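Local coordinates for integron cassette protein VCH_CASS2 (Vibrio cholerae, PDB 3GK6), which probably binds cationic, drug-like ligands as a mobile gene cassette member of the integron-associated effector-binding family, at residues 28-33 with 152-157; 35-40 with 49-54; 77-82 with 87-92. All blocks are in the same frame, centred on the assembly; numbering follows the deposited sequence.

In the fold
All three contacts belong to one closed antiparallel barrel of six strands. Interaction 1 spans it between strands 18-39 and 152-156, which are not neighbours; interaction 2 joins the far end of strand 18-39 to the start of helix 52-62; interaction 3 is the hairpin of strands 73-78 and 88-94. Their centres lie about 17 Å (1 and 2), 13 Å (1 and 3) and 10 Å (2 and 3) apart. Glu155 OE2 meets Tyr77 OH at 2.6 Å, joining interactions 1 and 3, while Val90 N meets Val37 O at 2.9 Å, joining 3 and 2. Tyr77 comes within about 4 Å of a bound polyether, probably a crystallisation additive, which may mark the ligand pocket.

Interaction 1. Residues 28-33 with 152-157; sequences NGFEVT and TDFEYY
Phe30 and Phe154 meet edge to face across the interior of the barrel, the edge of Phe30 directed at the face of Phe154. Ring geometry is the evidence: the planes stand at 85°, the centroids are 5.2 Å apart, and Phe30 CZ sits 3.9 Å above the Phe154 plane, over the middle of the ring. The neighbouring corner also takes part, with Phe30 CE1 at 3.9 Å from Phe154 CZ. The two side chains come from opposite directions, because their strands lie on different barrel walls and share no backbone hydrogen bond.

Both phenylalanines adopt the same first torsion, with CG lying between the backbone N and the carbonyl carbon (chi1 54° in Phe30, 61° in Phe154), and this swings each ring into the gap between the strands. Around the rim of Phe30, in its plane, lie Asn28 O, 3.5 Å from Phe30 CD1, and Val32 CG1, 3.5 Å from Phe30 CD2, so a residue of the preceding loop and one of the strand flank the ring. Tyr74 stacks on the Phe30 ring, and Leu76 touches both Val32 and Phe154, so strand 73-78 fills in beside the pair.

Further out, successive residues of 152-157 alternate in direction. Glu155, next to Phe154, carries its carboxylate well away from Phe30; Tyr157 OH gives a hydrogen bond of 2.6 Å to Glu155 OE1, arriving from above the carboxylate plane, and Glu155 OE2 is hydrogen-bonded to both Trp132 NE1 and Tyr77 OH.

The cross-barrel contact uses no hydrogen bond: a ring edge, probably slightly positive at its hydrogens, faces a pi cloud. The buried carboxylate lies apart from it, among aromatic groups, a setting consistent with a module that accepts cationic ligands.

Interaction 2. Residues 35-40 with 49-54; sequences FVVRTT and TAKIGN
Lys51 lies against Val37, Arg38 and Thr39 where the end of a barrel strand meets the start of an alpha-helix: strand 18-39 runs out at this point, and helix 52-62 begins at the residue after Lys51. The backbones stay well apart, the closest CA atoms being those of Thr39 and Lys51 at 6.9 Å, so the junction is made chiefly by side chains. Val37 and Thr39 point their CB atoms toward the helix start while Arg38 between them points away, the usual alternation of a strand.

The apolar part is carried by the lysine's methylene chain. Its CD packs at 3.6 Å from Val37 CG2, and its CB lies 4.0 Å from Val37 CG1, so both valine branches are used. Leu55, one turn further along the helix, also touches Val37. The same chain runs alongside the strand backbone, where Arg38 O is 3.4 Å from Lys51 CD and likewise 3.4 Å from Lys51 CE, a van der Waals approach.

The polar part gathers at the lysine tip. Extended as far as CE, the chain bends at its last torsion (chi4 71°), which turns the ammonium group to the threonine. There Lys51 also forms a salt bridge with Asp43 OD2. Glu44 serves both segments: OE2 is hydrogen-bonded to Thr39 OG1 and Lys51 N, and OE1 to Ile52 N, fastening the first turn of the helix to the strand end.

The one hydrogen bond that spans the two segments runs from Lys51 NZ to Thr39 OG1, 3.0 Å, the hydroxyl being brought round by a chi1 of -166° that sets OG1 opposite the backbone N.

Interaction 3. Residues 77-82 with 87-92; sequences YTNYES and AFDVIA
With chi1 at 48°, Phe88 turns CG opposite its CA hydrogen, bringing its ring beside Tyr77, whose CG stands beside its own N. The two side chains point the same way, with Phe88 CE1 3.7 Å from Tyr77 CD1 at the tyrosine's edge. Val90 CG1 lies over a Tyr77 face, 4.3 Å from the centroid (CH-pi). Tyr80, its CD1 3.6 Å from Phe88 CB, completes an aromatic cluster, its ring oblique to that of Phe88 with centroids 5.7 Å apart.

In the antiparallel hairpin Tyr77 and Val90 form a non-hydrogen-bonded pair, Thr78 and Asp89 a hydrogen-bonded one. At Asn79, whose backbone is left-handed, the register slips, and Tyr80 rather than Asn79 faces Phe88. Asn79 ND2 gives a nearly straight bond to Asp89 OD2 (2.6 Å, 173°), on the anti side but 22° out of the carboxylate plane, the amide turned nearly perpendicular. Arg38 NH1 makes a salt bridge to Asp89 OD1 and also bonds Asn79 O.

Glu81 N binds Ala87 O at 2.8 Å, and Glu81 OE1 takes Ala87 N on its anti lone pair at 2.9 Å. A water links Ser82 N with Ala87 O.

Two carboxylates thus supply acceptors where regular strand pairing ends, extending the hairpin beyond its sheet.

Interaction 1. Residues 28-33 with 152-157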
ATOM      1  N   ASN A  28      -2.876  -2.805 -15.063  1.00 25.21           N
ATOM      2  CA  ASN A  28      -3.502  -4.117 -15.107  1.00 26.15           C
ATOM      3  C   ASN A  28      -3.684  -4.683 -13.720  1.00 25.41           C
ATOM      4  O   ASN A  28      -2.773  -4.606 -12.903  1.00 30.89           O
ATOM      5  CB  ASN A  28      -2.663  -5.089 -15.923  1.00 39.00           C
ATOM      6  CG  ASN A  28      -3.391  -5.591 -17.131  1.00 53.32           C
ATOM      7  OD1 ASN A  28      -4.412  -6.276 -17.013  1.00 59.25           O
ATOM      8  ND2 ASN A  28      -2.886  -5.255 -18.304  1.00 59.62           N
ATOM      9  N   GLY A  29      -4.842  -5.290 -13.480  1.00 27.26           N
ATOM     10  CA  GLY A  29      -5.153  -5.847 -12.178  1.00 39.01           C
ATOM     11  C   GLY A  29      -4.300  -7.060 -11.863  1.00 35.90           C
ATOM     12  O   GLY A  29      -3.696  -7.647 -12.758  1.00 31.67           O
ATOM     13  N   PHE A  30      -4.270  -7.444 -10.591  1.00 29.15           N
ATOM     14  CA  PHE A  30      -3.431  -8.543 -10.131  1.00 29.69           C
ATOM     15  C   PHE A  30      -3.936  -9.081  -8.789  1.00 34.54           C
ATOM     16  O   PHE A  30      -4.642  -8.388  -8.060  1.00 30.47           O
ATOM     17  CB  PHE A  30      -1.986  -8.058  -9.974  1.00 27.44           C
ATOM     18  CG  PHE A  30      -1.835  -6.834  -9.100  1.00 32.71           C
ATOM     19  CD1 PHE A  30      -2.010  -5.560  -9.625  1.00 31.86           C
ATOM     20  CD2 PHE A  30      -1.493  -6.955  -7.751  1.00 31.98           C
ATOM     21  CE1 PHE A  30      -1.860  -4.426  -8.823  1.00 32.48           C
ATOM     22  CE2 PHE A  30      -1.334  -5.822  -6.939  1.00 31.22           C
ATOM     23  CZ  PHE A  30      -1.518  -4.555  -7.470  1.00 31.57           C
ATOM     24  N   GLU A  31      -3.557 -10.310  -8.459  1.00 29.63           N
ATOM     25  CA  GLU A  31      -3.975 -10.927  -7.201  1.00 32.10           C
ATOM     26  C   GLU A  31      -2.828 -10.963  -6.199  1.00 33.52           C
ATOM     27  O   GLU A  31      -1.682 -11.221  -6.571  1.00 32.32           O
ATOM     28  CB  GLU A  31      -4.493 -12.347  -7.441  1.00 34.14           C
ATOM     29  CG  GLU A  31      -5.744 -12.410  -8.301  1.00 54.38           C
ATOM     30  CD  GLU A  31      -6.447 -13.752  -8.203  1.00 69.08           C
ATOM     31  OE1 GLU A  31      -5.807 -14.729  -7.761  1.00 68.86           O
ATOM     32  OE2 GLU A  31      -7.641 -13.825  -8.562  1.00 77.57           O
ATOM     33  N   VAL A  32      -3.149 -10.698  -4.936  1.00 31.43           N
ATOM     34  CA  VAL A  32      -2.159 -10.686  -3.863  1.00 29.72           C
ATOM     35  C   VAL A  32      -2.736 -11.296  -2.589  1.00 37.49           C
ATOM     36  O   VAL A  32      -3.940 -11.197  -2.326  1.00 37.04           O
ATOM     37  CB  VAL A  32      -1.672  -9.258  -3.523  1.00 29.30           C
ATOM     38  CG1 VAL A  32      -0.908  -8.652  -4.687  1.00 32.56           C
ATOM     39  CG2 VAL A  32      -2.841  -8.380  -3.126  1.00 33.66           C
ATOM     40  N   THR A  33      -1.869 -11.920  -1.802  1.00 30.82           N
ATOM     41  CA  THR A  33      -2.280 -12.562  -0.558  1.00 31.55           C
ATOM     42  C   THR A  33      -1.411 -12.088   0.598  1.00 30.70           C
ATOM     43  O   THR A  33      -0.202 -11.945   0.451  1.00 34.01           O
ATOM     44  CB  THR A  33      -2.172 -14.088  -0.682  1.00 39.62           C
ATOM     45  OG1 THR A  33      -3.172 -14.552  -1.594  1.00 44.03           O
ATOM     46  CG2 THR A  33      -2.379 -14.762   0.671  1.00 39.15           C
ATOM     47  N   THR A 152      -9.439   0.544  -4.333  1.00 28.10           N
ATOM     48  CA  THR A 152      -8.182  -0.004  -3.844  1.00 34.09           C
ATOM     49  C   THR A 152      -6.964   0.811  -4.283  1.00 32.02           C
ATOM     50  O   THR A 152      -6.739   1.016  -5.476  1.00 27.00           O
ATOM     51  CB  THR A 152      -8.002  -1.475  -4.234  1.00 35.54           C
ATOM     52  OG1 THR A 152      -9.092  -2.236  -3.690  1.00 37.16           O
ATOM     53  CG2 THR A 152      -6.693  -2.004  -3.664  1.00 28.73           C
ATOM     54  N   ASP A 153      -6.201   1.284  -3.294  1.00 21.06           N
ATOM     55  CA  ASP A 153      -4.947   1.989  -3.514  1.00 21.61           C
ATOM     56  C   ASP A 153      -3.818   1.073  -3.050  1.00 26.93           C
ATOM     57  O   ASP A 153      -4.045   0.165  -2.248  1.00 24.04           O
ATOM     58  CB  ASP A 153      -4.924   3.281  -2.681  1.00 20.55           C
ATOM     59  CG  ASP A 153      -6.135   4.169  -2.943  1.00 28.22           C
ATOM     60  OD1 ASP A 153      -6.479   4.375  -4.132  1.00 27.31           O
ATOM     61  OD2 ASP A 153      -6.735   4.669  -1.962  1.00 27.58           O
ATOM     62  N   PHE A 154      -2.592   1.306  -3.511  1.00 21.87           N
ATOM     63  CA  PHE A 154      -1.513   0.438  -3.058  1.00 19.87           C
ATOM     64  C   PHE A 154      -0.124   1.041  -3.077  1.00 21.70           C
ATOM     65  O   PHE A 154       0.228   1.814  -3.975  1.00 21.32           O
ATOM     66  CB  PHE A 154      -1.517  -0.916  -3.795  1.00 17.90           C
ATOM     67  CG  PHE A 154      -1.322  -0.810  -5.297  1.00 20.93           C
ATOM     68  CD1 PHE A 154      -0.055  -0.857  -5.853  1.00 21.67           C
ATOM     69  CD2 PHE A 154      -2.418  -0.699  -6.144  1.00 20.45           C
ATOM     70  CE1 PHE A 154       0.126  -0.786  -7.238  1.00 21.30           C
ATOM     71  CE2 PHE A 154      -2.249  -0.618  -7.515  1.00 20.39           C
ATOM     72  CZ  PHE A 154      -0.977  -0.656  -8.068  1.00 21.73           C
ATOM     73  N   GLU A 155       0.646   0.670  -2.058  1.00 18.36           N
ATOM     74  CA  GLU A 155       2.081   0.862  -2.050  1.00 17.07           C
ATOM     75  C   GLU A 155       2.661  -0.341  -2.778  1.00 22.41           C
ATOM     76  O   GLU A 155       2.228  -1.460  -2.541  1.00 21.72           O
ATOM     77  CB  GLU A 155       2.604   0.840  -0.605  1.00 17.67           C
ATOM     78  CG  GLU A 155       2.075   1.969   0.243  1.00 18.28           C
ATOM     79  CD  GLU A 155       2.068   1.633   1.727  1.00 18.30           C
ATOM     80  OE1 GLU A 155       2.361   0.475   2.101  1.00 20.25           O
ATOM     81  OE2 GLU A 155       1.757   2.544   2.498  1.00 20.51           O
ATOM     82  N   TYR A 156       3.630  -0.118  -3.654  1.00 18.04           N
ATOM     83  CA  TYR A 156       4.347  -1.218  -4.296  1.00 17.29           C
ATOM     84  C   TYR A 156       5.806  -1.036  -3.949  1.00 20.40           C
ATOM     85  O   TYR A 156       6.407  -0.011  -4.290  1.00 19.93           O
ATOM     86  CB  TYR A 156       4.133  -1.232  -5.821  1.00 22.90           C
ATOM     87  CG  TYR A 156       5.139  -2.083  -6.585  1.00 22.19           C
ATOM     88  CD1 TYR A 156       5.511  -3.340  -6.125  1.00 24.70           C
ATOM     89  CD2 TYR A 156       5.703  -1.627  -7.784  1.00 24.78           C
ATOM     90  CE1 TYR A 156       6.433  -4.126  -6.819  1.00 24.92           C
ATOM     91  CE2 TYR A 156       6.628  -2.398  -8.478  1.00 31.08           C
ATOM     92  CZ  TYR A 156       6.989  -3.645  -7.989  1.00 34.01           C
ATOM     93  OH  TYR A 156       7.904  -4.419  -8.670  1.00 36.00           O
ATOM     94  N   TYR A 157       6.366  -2.020  -3.245  1.00 22.42           N
ATOM     95  CA  TYR A 157       7.729  -1.908  -2.749  1.00 22.76           C
ATOM     96  C   TYR A 157       8.670  -2.407  -3.829  1.00 26.39           C
ATOM     97  O   TYR A 157       9.166  -3.537  -3.790  1.00 29.59           O
ATOM     98  CB  TYR A 157       7.890  -2.614  -1.385  1.00 20.84           C
ATOM     99  CG  TYR A 157       7.096  -1.884  -0.323  1.00 23.80           C
ATOM    100  CD1 TYR A 157       7.656  -0.805   0.363  1.00 24.60           C
ATOM    101  CD2 TYR A 157       5.774  -2.213  -0.058  1.00 25.84           C
ATOM    102  CE1 TYR A 157       6.942  -0.101   1.292  1.00 24.35           C
ATOM    103  CE2 TYR A 157       5.035  -1.500   0.893  1.00 20.88           C
ATOM    104  CZ  TYR A 157       5.636  -0.444   1.564  1.00 23.33           C
ATOM    105  OH  TYR A 157       4.949   0.291   2.503  1.00 21.87           O
TER

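Interaction 2. Residues 35-40 with 49-54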
ATOM      1  N   PHE A  35      -1.611 -10.397   5.045  1.00 30.97           N
ATOM      2  CA  PHE A  35      -2.291 -10.163   6.307  1.00 35.70           C
ATOM      3  C   PHE A  35      -3.053  -8.844   6.287  1.00 31.72           C
ATOM      4  O   PHE A  35      -2.567  -7.839   5.770  1.00 33.24           O
ATOM      5  CB  PHE A  35      -1.283 -10.201   7.463  1.00 31.36           C
ATOM      6  CG  PHE A  35      -0.555 -11.513   7.584  1.00 36.84           C
ATOM      7  CD1 PHE A  35      -1.253 -12.692   7.832  1.00 44.85           C
ATOM      8  CD2 PHE A  35       0.821 -11.573   7.459  1.00 36.24           C
ATOM      9  CE1 PHE A  35      -0.592 -13.900   7.949  1.00 41.48           C
ATOM     10  CE2 PHE A  35       1.492 -12.781   7.579  1.00 48.69           C
ATOM     11  CZ  PHE A  35       0.781 -13.949   7.825  1.00 51.79           C
ATOM     12  N   VAL A  36      -4.250  -8.851   6.856  1.00 31.11           N
ATOM     13  CA  VAL A  36      -5.071  -7.653   6.861  1.00 32.16           C
ATOM     14  C   VAL A  36      -5.307  -7.169   8.277  1.00 36.86           C
ATOM     15  O   VAL A  36      -5.451  -7.966   9.206  1.00 37.55           O
ATOM     16  CB  VAL A  36      -6.447  -7.891   6.202  1.00 41.25           C
ATOM     17  CG1 VAL A  36      -7.199  -8.991   6.919  1.00 49.96           C
ATOM     18  CG2 VAL A  36      -7.261  -6.608   6.205  1.00 39.63           C
ATOM     19  N   VAL A  37      -5.331  -5.856   8.442  1.00 36.46           N
ATOM     20  CA  VAL A  37      -5.866  -5.278   9.658  1.00 40.16           C
ATOM     21  C   VAL A  37      -6.740  -4.100   9.260  1.00 37.99           C
ATOM     22  O   VAL A  37      -6.530  -3.483   8.219  1.00 34.77           O
ATOM     23  CB  VAL A  37      -4.759  -4.847  10.644  1.00 32.74           C
ATOM     24  CG1 VAL A  37      -4.026  -3.622  10.133  1.00 36.06           C
ATOM     25  CG2 VAL A  37      -5.360  -4.580  12.012  1.00 43.66           C
ATOM     26  N   ARG A  38      -7.733  -3.797  10.079  1.00 34.06           N
ATOM     27  CA  ARG A  38      -8.566  -2.640   9.815  1.00 36.94           C
ATOM     28  C   ARG A  38      -8.176  -1.502  10.732  1.00 39.49           C
ATOM     29  O   ARG A  38      -7.976  -1.688  11.941  1.00 39.57           O
ATOM     30  CB  ARG A  38     -10.049  -2.986   9.981  1.00 47.23           C
ATOM     31  CG  ARG A  38     -10.984  -1.907   9.479  1.00 45.10           C
ATOM     32  CD  ARG A  38     -12.338  -2.494   9.099  1.00 46.56           C
ATOM     33  NE  ARG A  38     -13.210  -1.487   8.505  1.00 44.84           N
ATOM     34  CZ  ARG A  38     -13.197  -1.152   7.219  1.00 45.29           C
ATOM     35  NH1 ARG A  38     -12.349  -1.740   6.380  1.00 38.90           N
ATOM     36  NH2 ARG A  38     -14.025  -0.219   6.775  1.00 42.11           N
ATOM     37  N   THR A  39      -8.048  -0.311  10.170  1.00 39.16           N
ATOM     38  CA  THR A  39      -7.608   0.811  10.985  1.00 39.70           C
ATOM     39  C   THR A  39      -8.171   2.121  10.456  1.00 35.41           C
ATOM     40  O   THR A  39      -8.997   2.136   9.542  1.00 38.33           O
ATOM     41  CB  THR A  39      -6.062   0.867  11.050  1.00 33.58           C
ATOM     42  OG1 THR A  39      -5.645   1.758  12.101  1.00 33.50           O
ATOM     43  CG2 THR A  39      -5.492   1.318   9.704  1.00 28.38           C
ATOM     44  N   THR A  40      -7.729   3.218  11.052  1.00 37.59           N
ATOM     45  CA  THR A  40      -8.126   4.548  10.629  1.00 35.45           C
ATOM     46  C   THR A  40      -6.882   5.434  10.626  1.00 35.52           C
ATOM     47  O   THR A  40      -5.877   5.108  11.268  1.00 33.07           O
ATOM     48  CB  THR A  40      -9.178   5.135  11.599  1.00 51.15           C
ATOM     49  OG1 THR A  40      -9.927   6.164  10.943  1.00 69.24           O
ATOM     50  CG2 THR A  40      -8.514   5.710  12.827  1.00 34.11           C
ATOM     51  N   THR A  49      -1.361   3.546  19.244  1.00 34.44           N
ATOM     52  CA  THR A  49      -2.496   2.768  18.733  1.00 41.19           C
ATOM     53  C   THR A  49      -2.334   2.332  17.279  1.00 41.43           C
ATOM     54  O   THR A  49      -3.198   1.641  16.735  1.00 38.86           O
ATOM     55  CB  THR A  49      -3.824   3.536  18.855  1.00 38.18           C
ATOM     56  OG1 THR A  49      -3.729   4.781  18.155  1.00 39.07           O
ATOM     57  CG2 THR A  49      -4.177   3.787  20.326  1.00 38.80           C
ATOM     58  N   ALA A  50      -1.234   2.732  16.647  1.00 33.12           N
ATOM     59  CA  ALA A  50      -1.015   2.387  15.246  1.00 28.26           C
ATOM     60  C   ALA A  50      -0.929   0.877  15.046  1.00 32.35           C
ATOM     61  O   ALA A  50      -0.355   0.171  15.874  1.00 29.75           O
ATOM     62  CB  ALA A  50       0.259   3.070  14.712  1.00 26.63           C
ATOM     63  N   LYS A  51      -1.475   0.397  13.926  1.00 29.72           N
ATOM     64  CA  LYS A  51      -1.517  -1.030  13.622  1.00 32.06           C
ATOM     65  C   LYS A  51      -0.640  -1.447  12.436  1.00 29.18           C
ATOM     66  O   LYS A  51      -0.317  -2.634  12.276  1.00 30.28           O
ATOM     67  CB  LYS A  51      -2.962  -1.449  13.325  1.00 35.32           C
ATOM     68  CG  LYS A  51      -3.965  -1.106  14.432  1.00 40.45           C
ATOM     69  CD  LYS A  51      -5.333  -1.712  14.108  1.00 46.51           C
ATOM     70  CE  LYS A  51      -6.450  -1.100  14.947  1.00 58.18           C
ATOM     71  NZ  LYS A  51      -6.747   0.306  14.542  1.00 56.48           N
ATOM     72  N   ILE A  52      -0.273  -0.491  11.593  1.00 26.99           N
ATOM     73  CA  ILE A  52       0.402  -0.827  10.329  1.00 23.86           C
ATOM     74  C   ILE A  52       1.810  -1.356  10.551  1.00 24.29           C
ATOM     75  O   ILE A  52       2.231  -2.315   9.904  1.00 23.95           O
ATOM     76  CB  ILE A  52       0.371   0.359   9.324  1.00 28.25           C
ATOM     77  CG1 ILE A  52      -1.080   0.644   8.909  1.00 29.69           C
ATOM     78  CG2 ILE A  52       1.231   0.072   8.096  1.00 28.53           C
ATOM     79  CD1 ILE A  52      -1.241   1.855   7.991  1.00 30.78           C
ATOM     80  N   GLY A  53       2.537  -0.751  11.489  1.00 27.67           N
ATOM     81  CA  GLY A  53       3.845  -1.263  11.858  1.00 23.81           C
ATOM     82  C   GLY A  53       3.772  -2.713  12.318  1.00 26.10           C
ATOM     83  O   GLY A  53       4.566  -3.547  11.890  1.00 27.49           O
ATOM     84  N   ASN A  54       2.826  -3.019  13.198  1.00 26.26           N
ATOM     85  CA  ASN A  54       2.697  -4.389  13.694  1.00 27.66           C
ATOM     86  C   ASN A  54       2.285  -5.365  12.587  1.00 32.36           C
ATOM     87  O   ASN A  54       2.741  -6.512  12.549  1.00 33.94           O
ATOM     88  CB  ASN A  54       1.717  -4.445  14.853  1.00 33.02           C
ATOM     89  CG  ASN A  54       2.246  -3.749  16.079  1.00 31.53           C
ATOM     90  OD1 ASN A  54       3.440  -3.831  16.376  1.00 34.68           O
ATOM     91  ND2 ASN A  54       1.370  -3.052  16.791  1.00 31.17           N
TER

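Interaction 3. Residues 77-82 with 87-92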
ATOM      1  N   TYR A  77      -4.532  -0.689   0.388  1.00 24.80           N
ATOM      2  CA  TYR A  77      -5.510   0.069   1.142  1.00 22.33           C
ATOM      3  C   TYR A  77      -6.849  -0.057   0.418  1.00 29.14           C
ATOM      4  O   TYR A  77      -6.969   0.322  -0.747  1.00 24.74           O
ATOM      5  CB  TYR A  77      -5.070   1.520   1.258  1.00 23.45           C
ATOM      6  CG  TYR A  77      -3.767   1.664   2.026  1.00 21.95           C
ATOM      7  CD1 TYR A  77      -3.770   2.030   3.371  1.00 26.08           C
ATOM      8  CD2 TYR A  77      -2.542   1.400   1.416  1.00 20.88           C
ATOM      9  CE1 TYR A  77      -2.590   2.159   4.077  1.00 23.96           C
ATOM     10  CE2 TYR A  77      -1.345   1.526   2.113  1.00 19.65           C
ATOM     11  CZ  TYR A  77      -1.381   1.906   3.446  1.00 22.89           C
ATOM     12  OH  TYR A  77      -0.212   2.038   4.158  1.00 24.38           O
ATOM     13  N   THR A  78      -7.843  -0.610   1.106  1.00 27.76           N
ATOM     14  CA  THR A  78      -9.061  -1.033   0.430  1.00 26.27           C
ATOM     15  C   THR A  78     -10.210  -1.146   1.431  1.00 29.91           C
ATOM     16  O   THR A  78     -10.039  -0.846   2.622  1.00 33.36           O
ATOM     17  CB  THR A  78      -8.815  -2.388  -0.288  1.00 34.89           C
ATOM     18  OG1 THR A  78      -9.920  -2.714  -1.144  1.00 33.87           O
ATOM     19  CG2 THR A  78      -8.598  -3.505   0.735  1.00 37.32           C
ATOM     20  N   ASN A  79     -11.374  -1.567   0.944  1.00 32.79           N
ATOM     21  CA  ASN A  79     -12.581  -1.651   1.770  1.00 37.72           C
ATOM     22  C   ASN A  79     -12.802  -0.397   2.608  1.00 36.04           C
ATOM     23  O   ASN A  79     -12.982  -0.467   3.821  1.00 39.45           O
ATOM     24  CB  ASN A  79     -12.542  -2.891   2.661  1.00 36.14           C
ATOM     25  CG  ASN A  79     -12.448  -4.180   1.861  1.00 49.53           C
ATOM     26  OD1 ASN A  79     -13.001  -4.290   0.762  1.00 50.63           O
ATOM     27  ND2 ASN A  79     -11.746  -5.167   2.410  1.00 54.71           N
ATOM     28  N   TYR A  80     -12.774   0.756   1.950  1.00 37.21           N
ATOM     29  CA  TYR A  80     -12.902   2.026   2.648  1.00 31.79           C
ATOM     30  C   TYR A  80     -14.301   2.200   3.207  1.00 44.10           C
ATOM     31  O   TYR A  80     -15.277   2.131   2.467  1.00 43.87           O
ATOM     32  CB  TYR A  80     -12.611   3.179   1.698  1.00 35.06           C
ATOM     33  CG  TYR A  80     -11.135   3.413   1.397  1.00 30.74           C
ATOM     34  CD1 TYR A  80     -10.358   4.198   2.237  1.00 30.41           C
ATOM     35  CD2 TYR A  80     -10.547   2.896   0.250  1.00 32.35           C
ATOM     36  CE1 TYR A  80      -9.018   4.440   1.972  1.00 28.34           C
ATOM     37  CE2 TYR A  80      -9.185   3.128  -0.030  1.00 31.50           C
ATOM     38  CZ  TYR A  80      -8.439   3.911   0.836  1.00 29.72           C
ATOM     39  OH  TYR A  80      -7.113   4.171   0.584  1.00 27.76           O
ATOM     40  N   GLU A  81     -14.389   2.437   4.512  1.00 43.72           N
ATOM     41  CA  GLU A  81     -15.665   2.722   5.146  1.00 51.98           C
ATOM     42  C   GLU A  81     -16.324   3.899   4.440  1.00 49.45           C
ATOM     43  O   GLU A  81     -17.517   3.878   4.165  1.00 52.52           O
ATOM     44  CB  GLU A  81     -15.470   3.046   6.633  1.00 53.88           C
ATOM     45  CG  GLU A  81     -16.779   3.193   7.426  1.00 50.14           C
ATOM     46  CD  GLU A  81     -16.567   3.824   8.798  1.00 60.37           C
ATOM     47  OE1 GLU A  81     -15.414   4.189   9.122  1.00 53.62           O
ATOM     48  OE2 GLU A  81     -17.556   3.954   9.555  1.00 69.49           O
ATOM     49  N   SER A  82     -15.530   4.917   4.128  1.00 47.83           N
ATOM     50  CA  SER A  82     -16.054   6.144   3.544  1.00 48.35           C
ATOM     51  C   SER A  82     -15.004   6.817   2.668  1.00 45.42           C
ATOM     52  O   SER A  82     -14.805   6.437   1.516  1.00 46.11           O
ATOM     53  CB  SER A  82     -16.472   7.094   4.660  1.00 57.38           C
ATOM     54  OG  SER A  82     -15.484   7.099   5.679  1.00 55.60           O
ATOM     55  N   ALA A  87     -12.629   4.341   8.254  1.00 40.95           N
ATOM     56  CA  ALA A  87     -11.811   3.143   8.360  1.00 42.24           C
ATOM     57  C   ALA A  87     -11.461   2.590   6.979  1.00 39.72           C
ATOM     58  O   ALA A  87     -12.104   2.918   5.980  1.00 42.41           O
ATOM     59  CB  ALA A  87     -12.519   2.091   9.198  1.00 39.73           C
ATOM     60  N   PHE A  88     -10.433   1.752   6.939  1.00 32.82           N
ATOM     61  CA  PHE A  88     -10.047   1.048   5.727  1.00 30.65           C
ATOM     62  C   PHE A  88      -9.231  -0.163   6.136  1.00 31.11           C
ATOM     63  O   PHE A  88      -8.678  -0.204   7.246  1.00 34.35           O
ATOM     64  CB  PHE A  88      -9.234   1.961   4.802  1.00 31.03           C
ATOM     65  CG  PHE A  88      -8.126   2.704   5.506  1.00 28.78           C
ATOM     66  CD1 PHE A  88      -6.889   2.109   5.709  1.00 27.19           C
ATOM     67  CD2 PHE A  88      -8.332   3.994   5.987  1.00 31.16           C
ATOM     68  CE1 PHE A  88      -5.872   2.800   6.374  1.00 29.94           C
ATOM     69  CE2 PHE A  88      -7.323   4.682   6.656  1.00 36.35           C
ATOM     70  CZ  PHE A  88      -6.093   4.087   6.848  1.00 34.38           C
ATOM     71  N   ASP A  89      -9.168  -1.153   5.256  1.00 32.33           N
ATOM     72  CA  ASP A  89      -8.315  -2.305   5.479  1.00 32.13           C
ATOM     73  C   ASP A  89      -6.942  -2.001   4.916  1.00 27.81           C
ATOM     74  O   ASP A  89      -6.829  -1.426   3.837  1.00 28.00           O
ATOM     75  CB  ASP A  89      -8.854  -3.535   4.760  1.00 31.18           C
ATOM     76  CG  ASP A  89     -10.067  -4.121   5.438  1.00 39.07           C
ATOM     77  OD1 ASP A  89     -10.273  -3.832   6.626  1.00 37.84           O
ATOM     78  OD2 ASP A  89     -10.806  -4.871   4.772  1.00 37.98           O
ATOM     79  N   VAL A  90      -5.912  -2.405   5.649  1.00 27.37           N
ATOM     80  CA  VAL A  90      -4.544  -2.379   5.144  1.00 29.09           C
ATOM     81  C   VAL A  90      -4.086  -3.824   5.015  1.00 28.20           C
ATOM     82  O   VAL A  90      -4.293  -4.632   5.920  1.00 30.73           O
ATOM     83  CB  VAL A  90      -3.611  -1.612   6.094  1.00 29.49           C
ATOM     84  CG1 VAL A  90      -2.200  -1.502   5.493  1.00 24.94           C
ATOM     85  CG2 VAL A  90      -4.187  -0.233   6.395  1.00 28.41           C
ATOM     86  N   ILE A  91      -3.487  -4.160   3.882  1.00 25.91           N
ATOM     87  CA  ILE A  91      -3.058  -5.527   3.636  1.00 28.66           C
ATOM     88  C   ILE A  91      -1.597  -5.585   3.215  1.00 28.72           C
ATOM     89  O   ILE A  91      -1.219  -5.047   2.169  1.00 27.09           O
ATOM     90  CB  ILE A  91      -3.927  -6.231   2.557  1.00 31.42           C
ATOM     91  CG1 ILE A  91      -5.414  -5.935   2.785  1.00 27.71           C
ATOM     92  CG2 ILE A  91      -3.636  -7.719   2.545  1.00 30.08           C
ATOM     93  CD1 ILE A  91      -6.369  -6.663   1.834  1.00 29.37           C
ATOM     94  N   ALA A  92      -0.783  -6.231   4.044  1.00 28.37           N
ATOM     95  CA  ALA A  92       0.619  -6.484   3.738  1.00 28.06           C
ATOM     96  C   ALA A  92       0.658  -7.809   2.990  1.00 31.69           C
ATOM     97  O   ALA A  92       0.300  -8.861   3.536  1.00 29.33           O
ATOM     98  CB  ALA A  92       1.449  -6.548   5.019  1.00 25.51           C
TER
HETATM   99  O   HOH W   1     -12.821   5.018   4.740  1.00 37.58           O